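Ferric vibriobactin ABC transporter, periplasmic ferric vibriobactin-binding protein (Vibrio cholerae, PDB 3R5T) binds the iron complex of the siderophore vibriobactin in the periplasm and probably delivers it to an ABC transporter for iron uptake. Local coordinates at residues E148-T151 with K152-R155; N280-L283 with R284-G288. All coordinates share one frame; numbering follows the deposited sequence. Where two conformers were deposited one is given.

Contact 1: residues E148-T151 with K152-R155; sequences EQWT and KQVR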
loop_
_atom_site.group_PDB
_atom_site.type_symbol
_atom_site.label_atom_id
_atom_site.label_comp_id
_atom_site.label_asym_id
_atom_site.label_seq_id
_atom_site.Cartn_x
_atom_site.Cartn_y
_atom_site.Cartn_z
ATOM N N GLU A 148 6.020 3.592 14.627
ATOM C CA GLU A 148 7.463 3.407 14.594
ATOM C C GLU A 148 8.004 2.928 15.945
ATOM O O GLU A 148 8.948 2.143 15.992
ATOM C CB GLU A 148 8.165 4.672 14.083
ATOM C CG GLU A 148 8.633 4.539 12.620
ATOM C CD GLU A 148 7.654 5.043 11.543
ATOM O OE1 GLU A 148 6.423 4.728 11.559
ATOM O OE2 GLU A 148 8.152 5.736 10.621
ATOM N N GLN A 149 7.402 3.382 17.035
ATOM C CA GLN A 149 7.743 2.858 18.358
ATOM C C GLN A 149 7.469 1.360 18.418
ATOM O O GLN A 149 8.243 0.583 18.990
ATOM C CB GLN A 149 6.940 3.572 19.449
ATOM C CG GLN A 149 7.530 4.895 19.923
ATOM C CD GLN A 149 6.964 5.329 21.268
ATOM O OE1 GLN A 149 5.889 4.878 21.672
ATOM N NE2 GLN A 149 7.686 6.206 21.970
ATOM N N TRP A 150 6.366 0.946 17.813
ATOM C CA TRP A 150 6.006 -0.461 17.772
ATOM C C TRP A 150 6.965 -1.275 16.911
ATOM O O TRP A 150 7.399 -2.350 17.324
ATOM C CB TRP A 150 4.582 -0.604 17.239
ATOM C CG TRP A 150 4.056 -2.014 17.250
ATOM C CD1 TRP A 150 4.059 -2.889 18.293
ATOM C CD2 TRP A 150 3.411 -2.685 16.163
ATOM N NE1 TRP A 150 3.475 -4.084 17.913
ATOM C CE2 TRP A 150 3.066 -3.978 16.611
ATOM C CE3 TRP A 150 3.095 -2.318 14.855
ATOM C CZ2 TRP A 150 2.417 -4.907 15.791
ATOM C CZ3 TRP A 150 2.457 -3.247 14.034
ATOM C CH2 TRP A 150 2.129 -4.524 14.513
ATOM N N THR A 151 7.307 -0.773 15.728
ATOM C CA THR A 151 8.182 -1.545 14.846
ATOM C C THR A 151 9.559 -1.712 15.452
ATOM O O THR A 151 10.213 -2.722 15.223
ATOM C CB THR A 151 8.269 -0.988 13.401
ATOM O OG1 THR A 151 8.699 0.376 13.414
ATOM C CG2 THR A 151 6.921 -1.098 12.699
ATOM N N LYS A 152 9.981 -0.722 16.233
ATOM C CA LYS A 152 11.224 -0.809 16.994
ATOM C C LYS A 152 11.176 -2.000 17.934
ATOM O O LYS A 152 12.098 -2.818 17.973
ATOM C CB LYS A 152 11.412 0.471 17.804
ATOM C CG LYS A 152 12.003 1.619 17.029
ATOM C CD LYS A 152 13.419 1.904 17.506
ATOM C CE LYS A 152 14.014 3.072 16.748
ATOM N NZ LYS A 152 14.126 2.784 15.298
ATOM N N GLN A 153 10.091 -2.098 18.692
ATOM C CA GLN A 153 9.932 -3.192 19.641
ATOM C C GLN A 153 9.914 -4.531 18.918
ATOM O O GLN A 153 10.542 -5.504 19.343
ATOM C CB GLN A 153 8.633 -3.041 20.421
ATOM C CG GLN A 153 8.608 -1.942 21.463
ATOM C CD GLN A 153 7.250 -1.871 22.127
ATOM O OE1 GLN A 153 7.125 -2.114 23.329
ATOM N NE2 GLN A 153 6.215 -1.587 21.338
ATOM N N VAL A 154 9.169 -4.588 17.822
ATOM C CA VAL A 154 9.053 -5.817 17.072
ATOM C C VAL A 154 10.398 -6.220 16.480
ATOM O O VAL A 154 10.800 -7.385 16.543
ATOM C CB VAL A 154 8.016 -5.663 15.940
ATOM C CG1 VAL A 154 8.066 -6.864 15.018
ATOM C CG2 VAL A 154 6.608 -5.441 16.515
ATOM N N ARG A 155 11.093 -5.253 15.899
ATOM C CA ARG A 155 12.394 -5.502 15.289
ATOM C C ARG A 155 13.326 -6.223 16.264
ATOM O O ARG A 155 14.101 -7.099 15.866
ATOM C CB ARG A 155 13.008 -4.175 14.827
ATOM C CG ARG A 155 14.320 -4.309 14.079
ATOM C CD ARG A 155 14.685 -2.989 13.415
ATOM N NE ARG A 155 15.012 -1.957 14.394
ATOM C CZ ARG A 155 14.284 -0.868 14.624
ATOM N NH1 ARG A 155 13.163 -0.645 13.946
ATOM N NH2 ARG A 155 14.686 0.004 15.539
#

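Contact 2: residues N280-L283 with R284-G288; sequences NSLL and RRFAG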
loop_
_atom_site.group_PDB
_atom_site.type_symbol
_atom_site.label_atom_id
_atom_site.label_comp_id
_atom_site.label_asym_id
_atom_site.label_seq_id
_atom_site.Cartn_x
_atom_site.Cartn_y
_atom_site.Cartn_z
ATOM N N ASN A 280 1.968 -8.340 12.564
ATOM C CA ASN A 280 1.428 -9.376 13.450
ATOM C C ASN A 280 1.809 -10.761 12.941
ATOM O O ASN A 280 2.167 -11.636 13.730
ATOM C CB ASN A 280 -0.094 -9.272 13.581
ATOM C CG ASN A 280 -0.541 -8.146 14.506
ATOM O OD1 ASN A 280 0.258 -7.542 15.231
ATOM N ND2 ASN A 280 -1.847 -7.858 14.483
ATOM N N SER A 281 1.740 -10.967 11.628
ATOM C CA SER A 281 2.053 -12.282 11.064
ATOM C C SER A 281 3.528 -12.610 11.260
ATOM O O SER A 281 3.894 -13.766 11.477
ATOM C CB SER A 281 1.659 -12.379 9.578
ATOM O OG SER A 281 2.607 -11.757 8.721
ATOM N N LEU A 282 4.373 -11.590 11.207
ATOM C CA LEU A 282 5.801 -11.799 11.398
ATOM C C LEU A 282 6.110 -12.163 12.853
ATOM O O LEU A 282 6.947 -13.032 13.113
ATOM C CB LEU A 282 6.590 -10.562 10.963
ATOM C CG LEU A 282 6.471 -10.208 9.475
ATOM C CD1 LEU A 282 7.353 -9.023 9.204
ATOM C CD2 LEU A 282 6.860 -11.389 8.587
ATOM N N LEU A 283 5.413 -11.519 13.790
ATOM C CA LEU A 283 5.550 -11.838 15.208
ATOM C C LEU A 283 5.168 -13.286 15.483
ATOM O O LEU A 283 5.875 -14.009 16.194
ATOM C CB LEU A 283 4.684 -10.914 16.063
ATOM C CG LEU A 283 5.232 -9.510 16.332
ATOM C CD1 LEU A 283 4.138 -8.586 16.867
ATOM C CD2 LEU A 283 6.402 -9.579 17.294
ATOM N N ARG A 284 4.040 -13.706 14.931
ATOM C CA ARG A 284 3.554 -15.064 15.147
ATOM C C ARG A 284 4.532 -16.108 14.628
ATOM O O ARG A 284 4.722 -17.152 15.259
ATOM C CB ARG A 284 2.188 -15.265 14.480
ATOM C CG ARG A 284 1.033 -14.604 15.210
ATOM C CD ARG A 284 -0.296 -14.859 14.506
ATOM N NE ARG A 284 -1.256 -13.812 14.831
ATOM C CZ ARG A 284 -1.701 -12.902 13.971
ATOM N NH1 ARG A 284 -1.311 -12.919 12.699
ATOM N NH2 ARG A 284 -2.566 -11.991 14.385
ATOM N N ARG A 285 5.143 -15.847 13.476
ATOM C CA ARG A 285 6.041 -16.842 12.901
ATOM C C ARG A 285 7.475 -16.762 13.404
ATOM O O ARG A 285 8.119 -17.794 13.581
ATOM C CB ARG A 285 6.038 -16.830 11.366
ATOM C CG ARG A 285 6.881 -17.980 10.804
ATOM C CD ARG A 285 6.789 -18.121 9.304
ATOM N NE ARG A 285 5.630 -18.896 8.868
ATOM C CZ ARG A 285 5.574 -20.225 8.777
ATOM N NH1 ARG A 285 6.599 -20.992 9.121
ATOM N NH2 ARG A 285 4.461 -20.791 8.340
ATOM N N PHE A 286 7.975 -15.550 13.622
ATOM C CA PHE A 286 9.405 -15.367 13.899
ATOM C C PHE A 286 9.763 -14.939 15.327
ATOM O O PHE A 286 10.936 -14.874 15.667
ATOM C CB PHE A 286 10.038 -14.407 12.880
ATOM C CG PHE A 286 9.921 -14.869 11.447
ATOM C CD1 PHE A 286 9.172 -14.142 10.532
ATOM C CD2 PHE A 286 10.560 -16.025 11.015
ATOM C CE1 PHE A 286 9.054 -14.566 9.214
ATOM C CE2 PHE A 286 10.451 -16.445 9.694
ATOM C CZ PHE A 286 9.699 -15.715 8.800
ATOM N N ALA A 287 8.766 -14.656 16.159
ATOM C CA ALA A 287 9.018 -14.312 17.555
ATOM C C ALA A 287 8.575 -15.455 18.463
ATOM O O ALA A 287 7.743 -16.276 18.080
ATOM C CB ALA A 287 8.310 -13.017 17.927
ATOM N N GLY A 288 9.138 -15.518 19.663
ATOM C CA GLY A 288 8.820 -16.607 20.569
ATOM C C GLY A 288 7.551 -16.329 21.350
ATOM O O GLY A 288 6.565 -15.820 20.804
HETATM O O HOH W 1 -3.453 -9.739 12.754
#

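Contact 1: residues E148-T151 with K152-R155
Thr151 O takes the backbone N-H of Arg155 at 2.8 Å, the shortest hydrogen bond here. One residue earlier, Val154 N gives its proton to Trp150 O at 2.9 Å. The turn also sets the side chain of Trp150 beside that of Val154. The indole has CG anti to the backbone N (chi1 -176°), which leans the ring out from the helix. Val154 CG2 lies over one face of it, 3.9 Å from the centroid of the five-membered ring, in a CH-pi contact. Both residues belong to the last two turns of helix 137-155, the long helix that joins the two lobes in periplasmic proteins of this class. Their shared side is buried against Ile279 of helix 272-286. The ring N-H of Trp150 is used elsewhere, by Leu294 O. Gln153 NE2 sits at the indole edge, in the ring plane, 4.0 Å from Trp150 CD1; amide and ring are steeply inclined, 74° apart. On the other side of the helix, Lys152 CG rests on Glu148 O at 3.3 Å.

Contact 2: residues N280-L283 with R284-G288
The C-terminal end of helix 272-286 forms this contact, where the last turn gives way to loop. Leu283 O receives the N-H of Ala287 at 3.0 Å. The donor stands above the carbonyl plane, and Ala287 is the first residue to leave helical geometry. One step earlier, Phe286 N bonds to Leu282 O at 2.8 Å. The side chains of this pair also meet: Leu282 CD2 comes in at the ring edge, in plane, 3.9 Å from Phe286 CE1. Arg285 CG lies over the centre of one ring face, 4.0 Å above the plane. Tyr261 packs edge-to-face with the same ring. Arg284 folds back along the helix instead. Its chain is extended from CG to NE, and one guanidinium face settles on Asn280 CB, 3.8 Å from NH2. Amide and guanidinium planes are 69° apart. A water accepts from both groups, at 3.0 Å from Asn280 ND2 and 2.9 Å from Arg284 NH2, so the two donors share one acceptor without bonding to each other. Asn280 OD1 takes the N-H of Met296. The buried amide is therefore gripped at both its oxygen and its nitrogen, which should fix its flip.

Contacts 1 and 2 lie at the ends of two helices that pack on each other, with centres 13 Å apart. Trp150 and Val154 of contact 1 face Asn280 and Leu283 of contact 2. Trp150 CZ2 is 3.5 Å from Asn280 OD1, and Val154 CG1 is 3.9 Å from Leu283 CD2. Residues 294-296 of the C-terminal tail serve both contacts. Val157 of the loop after helix 137-155 also touches Leu283. Their centres lie about 19 and 21 Å from the centre of the chain, on the same side of it. Contact 2 lies beyond the last residue of the vibriobactin pocket, 269. Contact 1 falls within the span of the pocket residues in sequence, but its described partners are all protein groups.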